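Local atomic coordinates of sugar-binding transcriptional regulator, LacI family (Enterococcus faecalis, PDB entry 3CS3), a protein that probably acts as a LacI-type repressor, binding DNA control regions and sensing a sugar effector through a periplasmic-binding-protein-like domain. Residues E187-V192 with I207-F212; T107-Q112 with D180-N185; R96-D101 with A240-H245; I11-A16 with E25-I30. All coordinates share one frame; numbering follows the deposited sequence.

Contact 1. Residues E187-V192 with I207-F212; sequences EMAIGV and IRIIGF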
loop_
_atom_site.group_PDB
_atom_site.type_symbol
_atom_site.label_atom_id
_atom_site.label_comp_id
_atom_site.label_asym_id
_atom_site.label_seq_id
_atom_site.Cartn_x
_atom_site.Cartn_y
_atom_site.Cartn_z
ATOM N N GLU A 187 -11.158 -4.113 1.053
ATOM C CA GLU A 187 -10.182 -5.188 0.879
ATOM C C GLU A 187 -10.771 -6.570 1.074
ATOM O O GLU A 187 -10.457 -7.481 0.305
ATOM C CB GLU A 187 -9.009 -5.006 1.823
ATOM C CG GLU A 187 -8.208 -3.767 1.547
ATOM C CD GLU A 187 -7.473 -3.322 2.771
ATOM O OE1 GLU A 187 -6.814 -4.184 3.393
ATOM O OE2 GLU A 187 -7.578 -2.126 3.114
ATOM N N MET A 188 -11.615 -6.726 2.099
ATOM C CA MET A 188 -12.356 -7.974 2.303
ATOM C C MET A 188 -13.328 -8.208 1.141
ATOM O O MET A 188 -13.493 -9.336 0.692
ATOM C CB MET A 188 -13.081 -7.999 3.663
ATOM C CG MET A 188 -12.165 -8.280 4.864
ATOM S SD MET A 188 -12.967 -8.543 6.466
ATOM C CE MET A 188 -13.950 -7.047 6.571
ATOM N N ALA A 189 -13.932 -7.132 0.635
ATOM C CA ALA A 189 -14.802 -7.201 -0.542
ATOM C C ALA A 189 -14.055 -7.639 -1.801
ATOM O O ALA A 189 -14.593 -8.414 -2.588
ATOM C CB ALA A 189 -15.507 -5.867 -0.779
ATOM N N ILE A 190 -12.824 -7.152 -1.982
ATOM C CA ILE A 190 -11.971 -7.565 -3.109
ATOM C C ILE A 190 -11.620 -9.052 -3.006
ATOM O O ILE A 190 -11.607 -9.761 -4.013
ATOM C CB ILE A 190 -10.695 -6.674 -3.252
ATOM C CG1 ILE A 190 -11.064 -5.231 -3.639
ATOM C CG2 ILE A 190 -9.688 -7.265 -4.264
ATOM C CD1 ILE A 190 -11.865 -5.079 -4.936
ATOM N N GLY A 191 -11.368 -9.516 -1.783
ATOM C CA GLY A 191 -11.224 -10.945 -1.488
ATOM C C GLY A 191 -12.426 -11.776 -1.908
ATOM O O GLY A 191 -12.265 -12.894 -2.390
ATOM N N VAL A 192 -13.625 -11.222 -1.730
ATOM C CA VAL A 192 -14.858 -11.871 -2.180
ATOM C C VAL A 192 -14.900 -11.943 -3.711
ATOM O O VAL A 192 -15.213 -13.000 -4.260
ATOM C CB VAL A 192 -16.139 -11.197 -1.584
ATOM C CG1 VAL A 192 -17.417 -11.810 -2.153
ATOM C CG2 VAL A 192 -16.144 -11.312 -0.065
ATOM N N ILE A 207 -24.539 -12.545 -6.276
ATOM C CA ILE A 207 -23.993 -12.085 -5.008
ATOM C C ILE A 207 -23.853 -10.564 -5.041
ATOM O O ILE A 207 -23.136 -10.011 -5.875
ATOM C CB ILE A 207 -22.661 -12.825 -4.626
ATOM C CG1 ILE A 207 -21.958 -12.133 -3.453
ATOM C CG2 ILE A 207 -21.728 -12.972 -5.837
ATOM C CD1 ILE A 207 -21.012 -13.037 -2.680
ATOM N N ARG A 208 -24.575 -9.896 -4.146
ATOM C CA ARG A 208 -24.595 -8.439 -4.091
ATOM C C ARG A 208 -23.779 -7.940 -2.900
ATOM O O ARG A 208 -23.960 -8.414 -1.778
ATOM C CB ARG A 208 -26.032 -7.926 -4.012
ATOM C CG ARG A 208 -26.941 -8.424 -5.123
ATOM C CD ARG A 208 -28.310 -7.750 -5.066
ATOM N NE ARG A 208 -29.133 -8.229 -3.955
ATOM C CZ ARG A 208 -30.388 -7.849 -3.726
ATOM N NH1 ARG A 208 -30.983 -6.979 -4.528
ATOM N NH2 ARG A 208 -31.052 -8.340 -2.689
ATOM N N ILE A 209 -22.883 -6.986 -3.149
ATOM C CA ILE A 209 -21.925 -6.550 -2.132
ATOM C C ILE A 209 -21.821 -5.026 -1.978
ATOM O O ILE A 209 -21.919 -4.285 -2.953
ATOM C CB ILE A 209 -20.527 -7.230 -2.344
ATOM C CG1 ILE A 209 -19.611 -7.046 -1.126
ATOM C CG2 ILE A 209 -19.861 -6.755 -3.630
ATOM C CD1 ILE A 209 -18.597 -8.166 -0.946
ATOM N N ILE A 210 -21.689 -4.569 -0.733
ATOM C CA ILE A 210 -21.308 -3.184 -0.430
ATOM C C ILE A 210 -20.102 -3.206 0.510
ATOM O O ILE A 210 -20.095 -3.944 1.499
ATOM C CB ILE A 210 -22.462 -2.353 0.195
ATOM C CG1 ILE A 210 -23.687 -2.348 -0.723
ATOM C CG2 ILE A 210 -22.014 -0.904 0.459
ATOM C CD1 ILE A 210 -24.853 -1.520 -0.216
ATOM N N GLY A 211 -19.078 -2.420 0.179
ATOM C CA GLY A 211 -17.878 -2.308 1.004
ATOM C C GLY A 211 -17.818 -1.009 1.796
ATOM O O GLY A 211 -18.842 -0.381 2.062
ATOM N N PHE A 212 -16.602 -0.610 2.155
ATOM C CA PHE A 212 -16.340 0.549 3.006
ATOM C C PHE A 212 -14.881 0.891 2.739
ATOM O O PHE A 212 -14.060 -0.025 2.639
ATOM C CB PHE A 212 -16.518 0.144 4.476
ATOM C CG PHE A 212 -16.866 1.280 5.420
ATOM C CD1 PHE A 212 -18.100 1.297 6.071
ATOM C CD2 PHE A 212 -15.952 2.298 5.701
ATOM C CE1 PHE A 212 -18.434 2.332 6.970
ATOM C CE2 PHE A 212 -16.277 3.341 6.592
ATOM C CZ PHE A 212 -17.518 3.351 7.230
#
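The carbonyl O of Ile209, the residue that meets both Ala189 and Val192 across the contact, accepts a hydrogen bond from the hydroxyl of Ser266. Further backbone bonding to Ser266 ties this strand residue down while its side chain reaches for the helix. The interface itself is wholly apolar. With CG1 anti to the Ile209 N (chi1 -167°) and the chain extended at chi2, the terminal CD1 reaches helix residues 187-192. There it nestles between two helix positions three apart: it lies 3.9 Å from CB of Ala189, and the same methyl is 4.0 Å from CB of Val192. Ile209 and Val192 reach toward each other end on, and CG1 of Val192 is likewise 4.0 Å from Ile209 CD1. That CG1 also serves Ile207, whose CD1 approaches it obliquely to 3.8 Å. Val192 thus packs against two alternate strand residues, Ile207 and Ile209, whose side chains both face the helix. Just past the C-terminal end of the strand, Gly211 comes close to Ala189 of the helix, their CA atoms being 6.0 Å apart. The helix and strand segments run nearly antiparallel, at 163°, with axes 9.5 Å apart at closest. This is the return half of the beta-alpha-beta crossover made by strand 179-183, helix 186-196 and strand 207-210. Ala189 also touches Ala183 of strand 179-183, Val192 leans on Ala167 of helix 160-170, and Ile210 faces the other side of the sheet, against helix 102-115.

Contact 2. Residues T107-Q112 with D180-N185; sequences TQAIEQ and DVFAFN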
loop_
_atom_site.group_PDB
_atom_site.type_symbol
_atom_site.label_atom_id
_atom_site.label_comp_id
_atom_site.label_asym_id
_atom_site.label_seq_id
_atom_site.Cartn_x
_atom_site.Cartn_y
_atom_site.Cartn_z
ATOM N N THR A 107 -24.860 2.923 8.674
ATOM C CA THR A 107 -26.275 3.264 8.462
ATOM C C THR A 107 -26.572 3.488 6.984
ATOM O O THR A 107 -27.570 2.994 6.469
ATOM C CB THR A 107 -26.704 4.519 9.269
ATOM O OG1 THR A 107 -26.581 4.254 10.668
ATOM C CG2 THR A 107 -28.147 4.913 8.984
ATOM N N GLN A 108 -25.688 4.212 6.305
ATOM C CA GLN A 108 -25.846 4.477 4.878
ATOM C C GLN A 108 -25.728 3.219 4.014
ATOM O O GLN A 108 -26.404 3.104 2.994
ATOM C CB GLN A 108 -24.864 5.554 4.423
ATOM C CG GLN A 108 -25.309 6.973 4.784
ATOM C CD GLN A 108 -24.217 8.010 4.574
ATOM O OE1 GLN A 108 -24.347 8.905 3.735
ATOM N NE2 GLN A 108 -23.132 7.890 5.332
ATOM N N ALA A 109 -24.889 2.273 4.431
ATOM C CA ALA A 109 -24.735 1.017 3.699
ATOM C C ALA A 109 -25.901 0.082 3.944
ATOM O O ALA A 109 -26.436 -0.511 3.010
ATOM C CB ALA A 109 -23.449 0.335 4.075
ATOM N N ILE A 110 -26.296 -0.037 5.205
ATOM C CA ILE A 110 -27.329 -0.979 5.600
ATOM C C ILE A 110 -28.738 -0.513 5.174
ATOM O O ILE A 110 -29.652 -1.330 5.029
ATOM C CB ILE A 110 -27.217 -1.312 7.115
ATOM C CG1 ILE A 110 -27.459 -2.798 7.365
ATOM C CG2 ILE A 110 -28.093 -0.416 7.959
ATOM C CD1 ILE A 110 -26.243 -3.667 7.076
ATOM N N GLU A 111 -28.873 0.792 4.936
ATOM C CA GLU A 111 -30.078 1.415 4.395
ATOM C C GLU A 111 -30.353 0.926 2.983
ATOM O O GLU A 111 -31.506 0.837 2.570
ATOM C CB GLU A 111 -29.884 2.926 4.349
ATOM C CG GLU A 111 -31.137 3.760 4.340
ATOM C CD GLU A 111 -30.831 5.240 4.510
ATOM O OE1 GLU A 111 -30.228 5.835 3.585
ATOM O OE2 GLU A 111 -31.190 5.809 5.565
ATOM N N GLN A 112 -29.285 0.623 2.248
ATOM C CA GLN A 112 -29.393 0.168 0.874
ATOM C C GLN A 112 -29.922 -1.256 0.800
ATOM O O GLN A 112 -30.640 -1.603 -0.146
ATOM C CB GLN A 112 -28.037 0.256 0.170
ATOM C CG GLN A 112 -27.409 1.636 0.175
ATOM C CD GLN A 112 -28.173 2.620 -0.677
ATOM O OE1 GLN A 112 -28.553 2.311 -1.804
ATOM N NE2 GLN A 112 -28.403 3.814 -0.144
ATOM N N ASP A 180 -26.542 -11.442 -0.126
ATOM C CA ASP A 180 -26.282 -10.040 0.182
ATOM C C ASP A 180 -25.211 -9.897 1.247
ATOM O O ASP A 180 -25.347 -10.430 2.349
ATOM C CB ASP A 180 -27.576 -9.324 0.569
ATOM C CG ASP A 180 -28.528 -9.181 -0.607
ATOM O OD1 ASP A 180 -28.133 -9.527 -1.741
ATOM O OD2 ASP A 180 -29.668 -8.716 -0.407
ATOM N N VAL A 181 -24.132 -9.195 0.893
ATOM C CA VAL A 181 -22.964 -9.046 1.760
ATOM C C VAL A 181 -22.638 -7.579 2.039
ATOM O O VAL A 181 -22.528 -6.768 1.115
ATOM C CB VAL A 181 -21.697 -9.736 1.165
ATOM C CG1 VAL A 181 -20.522 -9.657 2.147
ATOM C CG2 VAL A 181 -21.976 -11.199 0.800
ATOM N N PHE A 182 -22.496 -7.245 3.317
ATOM C CA PHE A 182 -21.905 -5.977 3.712
ATOM C C PHE A 182 -20.511 -6.288 4.237
ATOM O O PHE A 182 -20.355 -6.825 5.336
ATOM C CB PHE A 182 -22.780 -5.257 4.745
ATOM C CG PHE A 182 -22.209 -3.951 5.253
ATOM C CD1 PHE A 182 -21.374 -3.156 4.460
ATOM C CD2 PHE A 182 -22.553 -3.492 6.521
ATOM C CE1 PHE A 182 -20.854 -1.958 4.945
ATOM C CE2 PHE A 182 -22.045 -2.286 7.010
ATOM C CZ PHE A 182 -21.195 -1.519 6.220
ATOM N N ALA A 183 -19.508 -5.992 3.407
ATOM C CA ALA A 183 -18.105 -6.149 3.777
ATOM C C ALA A 183 -17.676 -4.883 4.496
ATOM O O ALA A 183 -17.959 -3.781 4.032
ATOM C CB ALA A 183 -17.260 -6.384 2.554
ATOM N N PHE A 184 -17.015 -5.041 5.639
ATOM C CA PHE A 184 -16.726 -3.905 6.519
ATOM C C PHE A 184 -15.544 -3.078 6.022
ATOM O O PHE A 184 -15.355 -1.940 6.463
ATOM C CB PHE A 184 -16.545 -4.353 7.980
ATOM C CG PHE A 184 -17.852 -4.548 8.739
ATOM C CD1 PHE A 184 -17.862 -4.550 10.133
ATOM C CD2 PHE A 184 -19.072 -4.712 8.067
ATOM C CE1 PHE A 184 -19.049 -4.739 10.845
ATOM C CE2 PHE A 184 -20.263 -4.895 8.770
ATOM C CZ PHE A 184 -20.253 -4.901 10.161
ATOM N N ASN A 185 -14.748 -3.658 5.120
ATOM C CA ASN A 185 -13.890 -2.866 4.242
ATOM C C ASN A 185 -13.800 -3.380 2.809
ATOM O O ASN A 185 -14.186 -4.519 2.530
ATOM C CB ASN A 185 -12.518 -2.536 4.865
ATOM C CG ASN A 185 -11.534 -3.708 4.872
ATOM O OD1 ASN A 185 -11.807 -4.819 4.402
ATOM N ND2 ASN A 185 -10.357 -3.438 5.414
#
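Ala109 lays its methyl over one face of the Phe182 ring, a CH-pi contact in which CB stands 3.9 Å from the ring centroid and 27° off the ring normal. The methyl is displaced toward the rim, nearest to CE1 and CZ of Phe182, each at 3.6 Å. Ile110, the next helix residue, comes in at about a right angle to the Phe182 side chain and brings CD1 to 3.7 Å from CD2 of the ring. The CB of Phe182 already points at the helix, and a chi1 of 178° carries the ring on in an extended direction. Its other face is met by CD2 of Phe184, which stands 3.9 Å above the plane, again toward the rim. Helix 102-115 here packs on one side of the four-stranded parallel sheet of the periplasmic-binding-protein-like fold, where strand 179-183 is an inner strand. Helix 131-146 adds Ser140 beside Phe182, and Leu123 of strand 121-125 touches both Phe182 and Ile110. The Phe182 backbone is hydrogen-bonded to Leu122 and Leu124 of that strand. Where strand 179-183 gives way to helix 186-196, Asn185 takes the N-cap position: OD1 accepts from Met188 N, while ND2 bonds to Phe158 O and to a glycerol, probably from the crystallisation liquor.

Contact 3. Residues R96-D101 with A240-H245; sequences RQVLLD and AEKIIH. With SO4 (sulfate ion), chain E; SO4 (sulfate ion), chain B.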
loop_
_atom_site.group_PDB
_atom_site.type_symbol
_atom_site.label_atom_id
_atom_site.label_comp_id
_atom_site.label_asym_id
_atom_site.label_seq_id
_atom_site.Cartn_x
_atom_site.Cartn_y
_atom_site.Cartn_z
ATOM N N ARG A 96 -5.818 12.431 21.735
ATOM C CA ARG A 96 -7.011 12.895 21.030
ATOM C C ARG A 96 -7.448 11.887 19.979
ATOM O O ARG A 96 -6.684 10.994 19.633
ATOM C CB ARG A 96 -6.766 14.257 20.384
ATOM C CG ARG A 96 -6.522 15.368 21.384
ATOM C CD ARG A 96 -7.730 15.617 22.303
ATOM N NE ARG A 96 -7.489 16.828 23.080
ATOM C CZ ARG A 96 -6.926 16.844 24.285
ATOM N NH1 ARG A 96 -6.575 15.709 24.878
ATOM N NH2 ARG A 96 -6.718 17.998 24.901
ATOM N N GLN A 97 -8.672 12.043 19.470
ATOM C CA GLN A 97 -9.249 11.107 18.502
ATOM C C GLN A 97 -9.594 11.793 17.198
ATOM O O GLN A 97 -10.209 12.854 17.204
ATOM C CB GLN A 97 -10.540 10.488 19.038
ATOM C CG GLN A 97 -10.475 9.909 20.430
ATOM C CD GLN A 97 -11.850 9.812 21.080
ATOM O OE1 GLN A 97 -11.959 9.535 22.273
ATOM N NE2 GLN A 97 -12.906 10.039 20.297
ATOM N N VAL A 98 -9.201 11.193 16.078
ATOM C CA VAL A 98 -9.758 11.569 14.775
ATOM C C VAL A 98 -10.315 10.303 14.130
ATOM O O VAL A 98 -9.586 9.532 13.510
ATOM C CB VAL A 98 -8.743 12.281 13.831
ATOM C CG1 VAL A 98 -9.459 12.796 12.584
ATOM C CG2 VAL A 98 -8.059 13.439 14.532
ATOM N N LEU A 99 -11.615 10.094 14.299
ATOM C CA LEU A 99 -12.245 8.819 13.962
ATOM C C LEU A 99 -13.167 8.919 12.760
ATOM O O LEU A 99 -13.701 9.985 12.472
ATOM C CB LEU A 99 -13.032 8.296 15.163
ATOM C CG LEU A 99 -12.318 8.181 16.511
ATOM C CD1 LEU A 99 -13.273 7.645 17.556
ATOM C CD2 LEU A 99 -11.086 7.296 16.419
ATOM N N LEU A 100 -13.348 7.805 12.054
ATOM C CA LEU A 100 -14.372 7.740 11.018
ATOM C C LEU A 100 -15.743 7.718 11.670
ATOM O O LEU A 100 -15.918 7.153 12.750
ATOM C CB LEU A 100 -14.216 6.493 10.147
ATOM C CG LEU A 100 -12.929 6.295 9.351
ATOM C CD1 LEU A 100 -13.001 4.984 8.593
ATOM C CD2 LEU A 100 -12.684 7.454 8.407
ATOM N N ASP A 101 -16.711 8.338 11.007
ATOM C CA ASP A 101 -18.107 8.203 11.388
ATOM C C ASP A 101 -18.617 6.818 10.959
ATOM O O ASP A 101 -19.247 6.660 9.905
ATOM C CB ASP A 101 -18.924 9.327 10.755
ATOM C CG ASP A 101 -20.363 9.340 11.218
ATOM O OD1 ASP A 101 -20.626 9.033 12.403
ATOM O OD2 ASP A 101 -21.230 9.672 10.386
ATOM N N ALA A 240 -2.759 15.239 11.534
ATOM C CA ALA A 240 -1.504 15.997 11.588
ATOM C C ALA A 240 -1.637 17.331 12.334
ATOM O O ALA A 240 -0.768 17.680 13.122
ATOM C CB ALA A 240 -0.965 16.223 10.192
ATOM N N GLU A 241 -2.725 18.064 12.100
ATOM C CA GLU A 241 -2.933 19.349 12.773
ATOM C C GLU A 241 -3.277 19.145 14.247
ATOM O O GLU A 241 -2.942 19.977 15.086
ATOM C CB GLU A 241 -3.994 20.210 12.047
ATOM C CG GLU A 241 -5.385 20.298 12.715
ATOM C CD GLU A 241 -6.392 21.157 11.944
ATOM O OE1 GLU A 241 -6.210 21.380 10.725
ATOM O OE2 GLU A 241 -7.377 21.603 12.566
ATOM N N LYS A 242 -3.925 18.023 14.550
ATOM C CA LYS A 242 -4.314 17.691 15.909
ATOM C C LYS A 242 -3.123 17.319 16.771
ATOM O O LYS A 242 -3.105 17.647 17.945
ATOM C CB LYS A 242 -5.315 16.537 15.912
ATOM C CG LYS A 242 -6.410 16.670 16.951
ATOM C CD LYS A 242 -7.763 16.944 16.312
ATOM C CE LYS A 242 -7.862 18.334 15.703
ATOM N NZ LYS A 242 -9.247 18.849 15.718
ATOM N N ILE A 243 -2.145 16.624 16.192
ATOM C CA ILE A 243 -0.949 16.213 16.930
ATOM C C ILE A 243 -0.024 17.410 17.223
ATOM O O ILE A 243 0.550 17.499 18.308
ATOM C CB ILE A 243 -0.214 14.979 16.261
ATOM C CG1 ILE A 243 0.847 14.390 17.180
ATOM C CG2 ILE A 243 0.407 15.305 14.920
ATOM C CD1 ILE A 243 0.303 13.428 18.154
ATOM N N ILE A 244 0.076 18.339 16.272
ATOM C CA ILE A 244 0.820 19.579 16.481
ATOM C C ILE A 244 0.181 20.400 17.599
ATOM O O ILE A 244 0.840 20.697 18.592
ATOM C CB ILE A 244 0.937 20.422 15.182
ATOM C CG1 ILE A 244 1.725 19.665 14.096
ATOM C CG2 ILE A 244 1.551 21.801 15.464
ATOM C CD1 ILE A 244 3.088 19.123 14.527
ATOM N N HIS A 245 -1.104 20.722 17.445
ATOM C CA HIS A 245 -1.858 21.509 18.427
ATOM C C HIS A 245 -1.819 20.886 19.818
ATOM O O HIS A 245 -1.643 21.593 20.803
ATOM C CB HIS A 245 -3.312 21.701 17.975
ATOM C CG HIS A 245 -3.490 22.750 16.918
ATOM N ND1 HIS A 245 -2.685 22.833 15.801
ATOM C CD2 HIS A 245 -4.398 23.745 16.799
ATOM C CE1 HIS A 245 -3.079 23.844 15.048
ATOM N NE2 HIS A 245 -4.119 24.414 15.630
HETATM S S SO4 E . -9.019 20.416 23.856
HETATM O O1 SO4 E . -9.770 19.256 23.384
HETATM O O2 SO4 E . -7.629 20.315 23.420
HETATM O O3 SO4 E . -9.609 21.636 23.315
HETATM O O4 SO4 E . -9.072 20.450 25.314
HETATM S S SO4 B . -4.600 17.333 27.614
HETATM O O1 SO4 B . -4.301 17.467 29.035
HETATM O O2 SO4 B . -3.392 16.913 26.910
HETATM O O3 SO4 B . -5.655 16.340 27.440
HETATM O O4 SO4 B . -5.044 18.617 27.081
#
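Lys242 folds its aliphatic chain against strand residues 96-100. The chain, bent at both chi2 and chi3, crosses Val98 obliquely, with CD 3.9 Å from Val98 CG2. Beside it, CB of Arg96 lies 4.2 Å from Lys242 CG, so the two long side chains meet through their first carbons. Beyond that point they part. The amine of Lys242 forms a salt bridge with Glu255 and is also hydrogen-bonded to the carbonyl O of Glu253. Arg96 turns at chi2 (-63°) and carries its guanidinium away from the helix segment to two sulfate ions, probably from the crystallisation liquor. Both anions approach the guanidinium from its edge. NH2 bonds to each: to O2 of the chain E sulfate at 2.9 Å, nearly straight with an angle of 171° at the hydrogen, and to O4 of the chain B sulfate at 2.8 Å. NH1 grips the chain B sulfate a second time through O3, again at 2.8 Å, whereas the bond from NE to O1 of the chain E sulfate is long and weak. Backbone N atoms of Asn94 and Ala252 contribute to the sulfate binding, which is likely to hold the arginine head in place. Further along the strand, Val98 O accepts a hydrogen bond from Trp235 NE1, a second tie to helix 232-247. The contact thus packs helix 232-247 on strand 95-100 of the larger, mixed sheet, where that strand lies between strands 82-85 and 255-262, a helix-on-sheet layer of the alpha/beta subdomains found in LacI-type regulators.

Contact 4. Residues I11-A16 with E25-I30; sequences IGVYLA and ELLEGI
Leu15 and Leu27 reach toward each other end on, and the packing between strand and helix is entirely of such apolar branches. CD1 of Leu15 lies 3.8 Å from CD1 of Leu27 and equally close to CD2, so one methyl rests against the fork of the other leucine. Val13, its CG1 turned away from the backbone N (chi1 178°), offers that methyl to two helix residues at once: it is 4.1 Å from Leu27 CD1 and also 4.1 Å from Ile30 CD1. With Ile30 it meets tip to tip, but past Leu27 it slides in the opposite direction. The two strand residues are alternate ones on the same side, and Leu27 and Ile30 are three apart on the helix. Strand 10-15 and helix 23-35 open a beta-alpha-beta unit that closes with strand 40-45, and the two short segments run nearly antiparallel, at 166°, with axes 11.6 Å apart at closest approach. Among backbone hydrogen bonds, Val13 pairs with Ile42 of strand 40-45, and Gly12 with Gly60 and Ile62 of strand 60-64. Side-chain packing continues outward as Leu27 and Ile30 both touch Met41, while Ile30 also meets Ile62. Across the subunit boundary, Leu27 packs on Asp17 of the second subunit.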
loop_
_atom_site.group_PDB
_atom_site.type_symbol
_atom_site.label_atom_id
_atom_site.label_comp_id
_atom_site.label_asym_id
_atom_site.label_seq_id
_atom_site.Cartn_x
_atom_site.Cartn_y
_atom_site.Cartn_z
ATOM N N ILE A 11 7.133 12.604 13.797
ATOM C CA ILE A 11 5.958 11.904 14.303
ATOM C C ILE A 11 6.027 10.447 13.852
ATOM O O ILE A 11 6.256 10.170 12.677
ATOM C CB ILE A 11 4.633 12.580 13.823
ATOM C CG1 ILE A 11 4.571 14.054 14.266
ATOM C CG2 ILE A 11 3.397 11.806 14.304
ATOM C CD1 ILE A 11 4.640 14.282 15.785
ATOM N N GLY A 12 5.873 9.526 14.799
ATOM C CA GLY A 12 5.758 8.103 14.480
ATOM C C GLY A 12 4.332 7.749 14.098
ATOM O O GLY A 12 3.393 8.062 14.821
ATOM N N VAL A 13 4.161 7.112 12.947
ATOM C CA VAL A 13 2.837 6.717 12.494
ATOM C C VAL A 13 2.752 5.195 12.518
ATOM O O VAL A 13 3.488 4.513 11.812
ATOM C CB VAL A 13 2.512 7.292 11.100
ATOM C CG1 VAL A 13 1.143 6.829 10.631
ATOM C CG2 VAL A 13 2.573 8.823 11.126
ATOM N N TYR A 14 1.867 4.670 13.358
ATOM C CA TYR A 14 1.770 3.230 13.565
ATOM C C TYR A 14 0.559 2.648 12.849
ATOM O O TYR A 14 -0.584 2.861 13.254
ATOM C CB TYR A 14 1.790 2.893 15.064
ATOM C CG TYR A 14 3.131 3.199 15.691
ATOM C CD1 TYR A 14 4.134 2.233 15.728
ATOM C CD2 TYR A 14 3.414 4.470 16.204
ATOM C CE1 TYR A 14 5.374 2.511 16.278
ATOM C CE2 TYR A 14 4.652 4.759 16.751
ATOM C CZ TYR A 14 5.625 3.771 16.789
ATOM O OH TYR A 14 6.858 4.042 17.330
ATOM N N LEU A 15 0.837 1.947 11.753
ATOM C CA LEU A 15 -0.194 1.353 10.907
ATOM C C LEU A 15 -0.232 -0.154 11.092
ATOM O O LEU A 15 0.720 -0.746 11.591
ATOM C CB LEU A 15 0.025 1.714 9.436
ATOM C CG LEU A 15 0.051 3.208 9.076
ATOM C CD1 LEU A 15 0.219 3.352 7.583
ATOM C CD2 LEU A 15 -1.199 3.971 9.556
ATOM N N ALA A 16 -1.343 -0.763 10.693
ATOM C CA ALA A 16 -1.563 -2.196 10.880
ATOM C C ALA A 16 -1.195 -3.029 9.651
ATOM O O ALA A 16 -0.998 -4.242 9.755
ATOM C CB ALA A 16 -3.001 -2.440 11.269
ATOM N N GLU A 25 -3.097 7.652 0.602
ATOM C CA GLU A 25 -3.708 8.977 0.598
ATOM C C GLU A 25 -3.891 9.534 2.016
ATOM O O GLU A 25 -3.946 10.751 2.212
ATOM C CB GLU A 25 -5.012 8.986 -0.220
ATOM C CG GLU A 25 -5.831 7.690 -0.167
ATOM C CD GLU A 25 -5.445 6.661 -1.230
ATOM O OE1 GLU A 25 -5.480 6.996 -2.431
ATOM O OE2 GLU A 25 -5.127 5.507 -0.859
ATOM N N LEU A 26 -3.970 8.636 2.997
ATOM C CA LEU A 26 -3.949 9.013 4.408
ATOM C C LEU A 26 -2.567 9.550 4.801
ATOM O O LEU A 26 -2.460 10.627 5.392
ATOM C CB LEU A 26 -4.320 7.814 5.287
ATOM C CG LEU A 26 -4.276 8.023 6.804
ATOM C CD1 LEU A 26 -5.446 8.858 7.287
ATOM C CD2 LEU A 26 -4.228 6.699 7.526
ATOM N N LEU A 27 -1.525 8.791 4.454
ATOM C CA LEU A 27 -0.128 9.176 4.667
ATOM C C LEU A 27 0.278 10.483 3.979
ATOM O O LEU A 27 1.062 11.247 4.540
ATOM C CB LEU A 27 0.808 8.040 4.238
ATOM C CG LEU A 27 1.311 7.012 5.267
ATOM C CD1 LEU A 27 0.564 7.039 6.600
ATOM C CD2 LEU A 27 1.265 5.618 4.669
ATOM N N GLU A 28 -0.247 10.731 2.777
ATOM C CA GLU A 28 0.010 11.962 2.021
ATOM C C GLU A 28 -0.587 13.172 2.724
ATOM O O GLU A 28 -0.029 14.265 2.698
ATOM C CB GLU A 28 -0.583 11.867 0.611
ATOM C CG GLU A 28 0.336 11.264 -0.446
ATOM C CD GLU A 28 -0.264 11.313 -1.851
ATOM O OE1 GLU A 28 -1.093 12.213 -2.128
ATOM O OE2 GLU A 28 0.102 10.451 -2.682
ATOM N N GLY A 29 -1.753 12.961 3.329
ATOM C CA GLY A 29 -2.434 13.993 4.093
ATOM C C GLY A 29 -1.721 14.306 5.394
ATOM O O GLY A 29 -1.628 15.476 5.785
ATOM N N ILE A 30 -1.234 13.261 6.069
ATOM C CA ILE A 30 -0.397 13.414 7.265
ATOM C C ILE A 30 0.870 14.211 6.919
ATOM O O ILE A 30 1.150 15.235 7.557
ATOM C CB ILE A 30 -0.047 12.046 7.929
ATOM C CG1 ILE A 30 -1.309 11.350 8.458
ATOM C CG2 ILE A 30 0.906 12.238 9.089
ATOM C CD1 ILE A 30 -1.070 9.966 9.074
#

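How the contacts relate
The four contacts fall into two groups, one for each sheet. Contacts 1 and 2 have centres about 10 Å apart and are joined by neighbouring strands 179-183 and 207-210, with a salt bridge from Arg208 NH2 to Asp180 OD2 at 2.7 Å. Contacts 3 and 4, about 12 Å apart between centres, both reach the seven-stranded sheet, and Ala240 CB touches Ile30 O at 3.5 Å. Between groups, centres lie 25 to 28 Å apart; Phe212 CE2 of contact 1 nonetheless meets Leu100 CD1 of contact 3 at 4.2 Å. The glycerol is hydrogen-bonded to Asn185 in the 180-185 segment, whereas the sulfates sit at Arg96 of contact 3. LacI-family effectors usually bind between two such subdomains.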